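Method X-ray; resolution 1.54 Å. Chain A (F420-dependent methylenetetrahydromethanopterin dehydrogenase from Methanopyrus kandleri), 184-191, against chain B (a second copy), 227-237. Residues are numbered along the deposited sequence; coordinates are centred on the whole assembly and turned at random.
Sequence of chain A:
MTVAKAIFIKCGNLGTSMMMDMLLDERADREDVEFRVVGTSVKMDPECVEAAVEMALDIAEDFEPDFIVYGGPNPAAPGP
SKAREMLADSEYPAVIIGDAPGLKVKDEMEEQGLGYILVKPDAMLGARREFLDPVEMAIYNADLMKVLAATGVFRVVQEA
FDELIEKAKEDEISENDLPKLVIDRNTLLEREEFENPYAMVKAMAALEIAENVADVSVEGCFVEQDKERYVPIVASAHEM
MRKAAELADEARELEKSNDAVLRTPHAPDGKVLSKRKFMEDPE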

# COMPACT_ATOMS: atom_id res chain seq x y z
N ASP A 184 -4.65 17.21 -22.17
CA ASP A 184 -4.99 15.83 -21.91
C ASP A 184 -3.76 14.99 -21.69
O ASP A 184 -2.64 15.52 -21.56
CB ASP A 184 -5.91 15.26 -22.99
CG ASP A 184 -5.22 15.06 -24.35
OD1 ASP A 184 -4.00 15.29 -24.47
OD2 ASP A 184 -5.92 14.65 -25.31
N ARG A 185 -3.96 13.68 -21.58
CA ARG A 185 -2.88 12.74 -21.36
C ARG A 185 -1.66 12.98 -22.26
O ARG A 185 -0.52 13.03 -21.78
CB ARG A 185 -3.43 11.32 -21.57
CG ARG A 185 -2.42 10.23 -21.42
CD ARG A 185 -2.29 9.37 -22.64
NE ARG A 185 -3.55 8.81 -23.15
CZ ARG A 185 -3.67 8.41 -24.41
NH1 ARG A 185 -4.81 7.91 -24.85
NH2 ARG A 185 -2.66 8.57 -25.24
N ASN A 186 -1.90 13.20 -23.55
CA ASN A 186 -0.77 13.40 -24.45
C ASN A 186 -0.00 14.69 -24.29
O ASN A 186 1.13 14.79 -24.75
CB ASN A 186 -1.20 13.19 -25.91
CG ASN A 186 -1.42 11.71 -26.24
OD1 ASN A 186 -0.92 10.81 -25.53
ND2 ASN A 186 -2.16 11.44 -27.32
N THR A 187 -0.61 15.68 -23.65
CA THR A 187 0.08 16.94 -23.39
C THR A 187 1.38 16.64 -22.65
O THR A 187 2.40 17.33 -22.83
CB THR A 187 -0.82 17.83 -22.48
OG1 THR A 187 -2.06 18.04 -23.14
CG2 THR A 187 -0.17 19.19 -22.21
N LEU A 188 1.35 15.61 -21.81
CA LEU A 188 2.52 15.32 -20.99
C LEU A 188 3.76 14.87 -21.77
O LEU A 188 4.89 15.04 -21.30
CB LEU A 188 2.18 14.26 -19.93
CG LEU A 188 1.01 14.61 -19.00
CD1 LEU A 188 1.10 13.68 -17.79
CD2 LEU A 188 1.01 16.06 -18.61
N LEU A 189 3.53 14.34 -22.96
CA LEU A 189 4.62 13.81 -23.79
C LEU A 189 5.67 14.85 -24.12
O LEU A 189 6.85 14.50 -24.28
CB LEU A 189 4.02 13.24 -25.07
CG LEU A 189 3.26 11.92 -24.87
CD1 LEU A 189 2.40 11.64 -26.11
CD2 LEU A 189 4.21 10.76 -24.59
N GLU A 190 5.28 16.12 -24.20
CA GLU A 190 6.25 17.17 -24.53
C GLU A 190 6.60 18.15 -23.41
O GLU A 190 7.16 19.22 -23.66
CB GLU A 190 5.75 17.93 -25.76
CG GLU A 190 5.78 17.08 -27.00
CD GLU A 190 5.14 17.77 -28.19
OE1 GLU A 190 5.71 17.67 -29.29
OE2 GLU A 190 4.08 18.41 -28.03
N ARG A 191 6.26 17.79 -22.18
CA ARG A 191 6.58 18.64 -21.05
C ARG A 191 7.95 18.17 -20.56
O ARG A 191 8.35 17.03 -20.78
CB ARG A 191 5.53 18.46 -19.95
CG ARG A 191 4.08 18.79 -20.35
CD ARG A 191 3.87 20.28 -20.50
NE ARG A 191 4.31 21.00 -19.32
CZ ARG A 191 4.47 22.31 -19.27
NH1 ARG A 191 4.19 23.04 -20.35
NH2 ARG A 191 4.93 22.89 -18.17
N LYS B 227 8.11 7.41 -32.27
CA LYS B 227 8.48 6.52 -31.15
C LYS B 227 8.67 7.24 -29.82
O LYS B 227 8.55 6.61 -28.74
CB LYS B 227 9.73 5.71 -31.49
CG LYS B 227 10.99 6.50 -31.45
CD LYS B 227 12.16 5.66 -31.92
CE LYS B 227 13.45 6.40 -31.66
NZ LYS B 227 14.61 5.63 -32.20
N GLU B 228 8.97 8.54 -29.84
CA GLU B 228 9.13 9.26 -28.57
C GLU B 228 7.74 9.39 -27.91
O GLU B 228 7.64 9.75 -26.73
CB GLU B 228 9.72 10.66 -28.78
CG GLU B 228 11.21 10.66 -29.07
CD GLU B 228 11.76 12.07 -29.32
OE1 GLU B 228 12.96 12.18 -29.67
OE2 GLU B 228 11.00 13.06 -29.17
N ARG B 229 6.69 9.12 -28.69
CA ARG B 229 5.32 9.21 -28.18
C ARG B 229 4.65 7.85 -28.03
O ARG B 229 3.99 7.59 -27.01
CB ARG B 229 4.47 10.12 -29.10
CG ARG B 229 5.02 11.55 -29.19
CD ARG B 229 4.27 12.37 -30.23
NE ARG B 229 2.88 12.69 -29.88
CZ ARG B 229 2.51 13.71 -29.11
NH1 ARG B 229 1.22 13.91 -28.88
NH2 ARG B 229 3.42 14.50 -28.55
N TYR B 230 4.81 6.96 -29.01
CA TYR B 230 4.14 5.68 -28.86
C TYR B 230 4.71 4.75 -27.80
O TYR B 230 3.95 3.95 -27.28
CB TYR B 230 3.97 4.92 -30.21
CG TYR B 230 5.21 4.45 -30.93
CD1 TYR B 230 5.48 4.90 -32.22
CD2 TYR B 230 6.07 3.50 -30.36
CE1 TYR B 230 6.57 4.40 -32.94
CE2 TYR B 230 7.18 3.00 -31.07
CZ TYR B 230 7.41 3.45 -32.37
OH TYR B 230 8.46 2.94 -33.09
N VAL B 231 5.98 4.84 -27.44
CA VAL B 231 6.49 3.93 -26.41
C VAL B 231 5.84 4.36 -25.06
O VAL B 231 5.33 3.52 -24.33
CB VAL B 231 8.04 3.93 -26.34
CG1 VAL B 231 8.52 2.93 -25.27
CG2 VAL B 231 8.60 3.47 -27.72
N PRO B 232 5.86 5.67 -24.71
CA PRO B 232 5.21 6.06 -23.44
C PRO B 232 3.70 5.73 -23.49
O PRO B 232 3.10 5.33 -22.46
CB PRO B 232 5.38 7.59 -23.39
CG PRO B 232 6.66 7.80 -24.10
CD PRO B 232 6.75 6.75 -25.20
N ILE B 233 3.06 5.92 -24.65
CA ILE B 233 1.65 5.61 -24.73
C ILE B 233 1.33 4.14 -24.41
O ILE B 233 0.46 3.86 -23.56
CB ILE B 233 1.07 6.05 -26.11
CG1 ILE B 233 1.06 7.59 -26.21
CG2 ILE B 233 -0.34 5.53 -26.27
CD1 ILE B 233 0.80 8.11 -27.67
N VAL B 234 1.99 3.18 -25.08
CA VAL B 234 1.69 1.79 -24.75
C VAL B 234 2.06 1.46 -23.30
O VAL B 234 1.35 0.70 -22.66
CB VAL B 234 2.36 0.77 -25.74
CG1 VAL B 234 1.80 1.00 -27.15
CG2 VAL B 234 3.88 0.91 -25.79
N ALA B 235 3.13 2.05 -22.75
CA ALA B 235 3.44 1.74 -21.38
C ALA B 235 2.38 2.28 -20.43
O ALA B 235 2.14 1.67 -19.37
CB ALA B 235 4.80 2.32 -20.99
N SER B 236 1.73 3.41 -20.78
CA SER B 236 0.72 3.99 -19.89
C SER B 236 -0.51 3.05 -19.88
O SER B 236 -1.22 2.94 -18.89
CB SER B 236 0.33 5.42 -20.32
OG SER B 236 -0.48 5.46 -21.51
N ALA B 237 -0.74 2.35 -20.99
CA ALA B 237 -1.84 1.40 -20.97
C ALA B 237 -1.57 0.26 -19.98
O ALA B 237 -2.50 -0.23 -19.30
CB ALA B 237 -2.06 0.82 -22.39
O HOH W 1 2.45 16.33 -26.53
O HOH W 2 7.88 11.85 -24.83

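No direct hydrogen bond joins these two stretches; the polar links between them pass through water, or through one long salt bridge, while a single leucine supplies the apolar centre. The contact illustrates a general principle of subunit interfaces: a small hydrophobic patch can be framed by polar groups that meet across ordered solvent rather than atom to atom.

The leucine is Leu189(A). Its CA-to-CB bond points toward the helix of chain B, and with chi1 m and chi2 t its two methyl groups spread over different neighbours. CD2 of Leu189(A) lies 3.6 Å from CB of Pro232(B), while CD1 of Leu189(A) approaches CD1 of Ile233(B) at 4.2 Å. Leu189(A) has the largest area covered by the opposing stretch, 93 Å² of a total of 359 Å² summed over both sides. Pro232(B) suits its position within the helix in a specific way. The helix is kinked where the nitrogen of this residue makes no bond to the turn before, as expected of a proline, which has no amide hydrogen to give, and its compact ring offers carbon to the leucine.

Arg229(B) contributes almost as much area, 87 Å², and shows how a charged side chain can serve an apolar contact. Its CA-to-CB bond points sideways, but the long chain brings its end nearer to chain A. There CD1 of Leu189(A) sits over one face of the guanidinium, 3.6 Å from CZ of Arg229(B). The flat face of this group hydrogen-bonds poorly and accepts a methyl readily, leaving the N-H groups to point outward in the plane. One nitrogen also reaches Glu190(A), where OE1 stands 4.0 Å from NH2 of Arg229(B), a long salt bridge in which attraction between charges counts for more than precise geometry. Glu190(A) is exposed, a natural setting for a carboxylate.

Water 1 tightens this loose pairing. Water 1 accepts from NH2 of Arg229(B) at 2.9 Å and donates both to OE2 of Glu190(A), at 3.0 Å, and to the backbone O of Asn186(A), at 2.7 Å. Water 2 performs a simpler task between two carbonyls, donating to O of Leu189(A) at 2.9 Å and to O of Glu228(B) at 2.8 Å. Two acceptors cannot bond to each other, so a water with two hydrogens is the apt intermediary.

Farther along the helix, polar side chains of chain A lie against the carbons of Ile233(B). OD1 of Asn186(A) lies 3.8 Å from CG1 of Ile233(B), and NH2 of Arg185(A) lies 4.0 Å from CG2 of the same isoleucine. Ile233(B) is buried, with 52 Å² covered, and its branched carbon chain, which needs no polar partner, meets Leu189(A), Asn186(A) and Arg185(A). The two chain A side chains are coupled by a weak hydrogen bond from NH2 of Arg185(A) to OD1 of Asn186(A), 2.9 Å long, and the arginine is further satisfied elsewhere in the structure. Ser236(B) points its CA-to-CB bond toward chain A, yet its OG donates to O of Ile233(B), 2.8 Å away, so its hydrogen is used within its own helix.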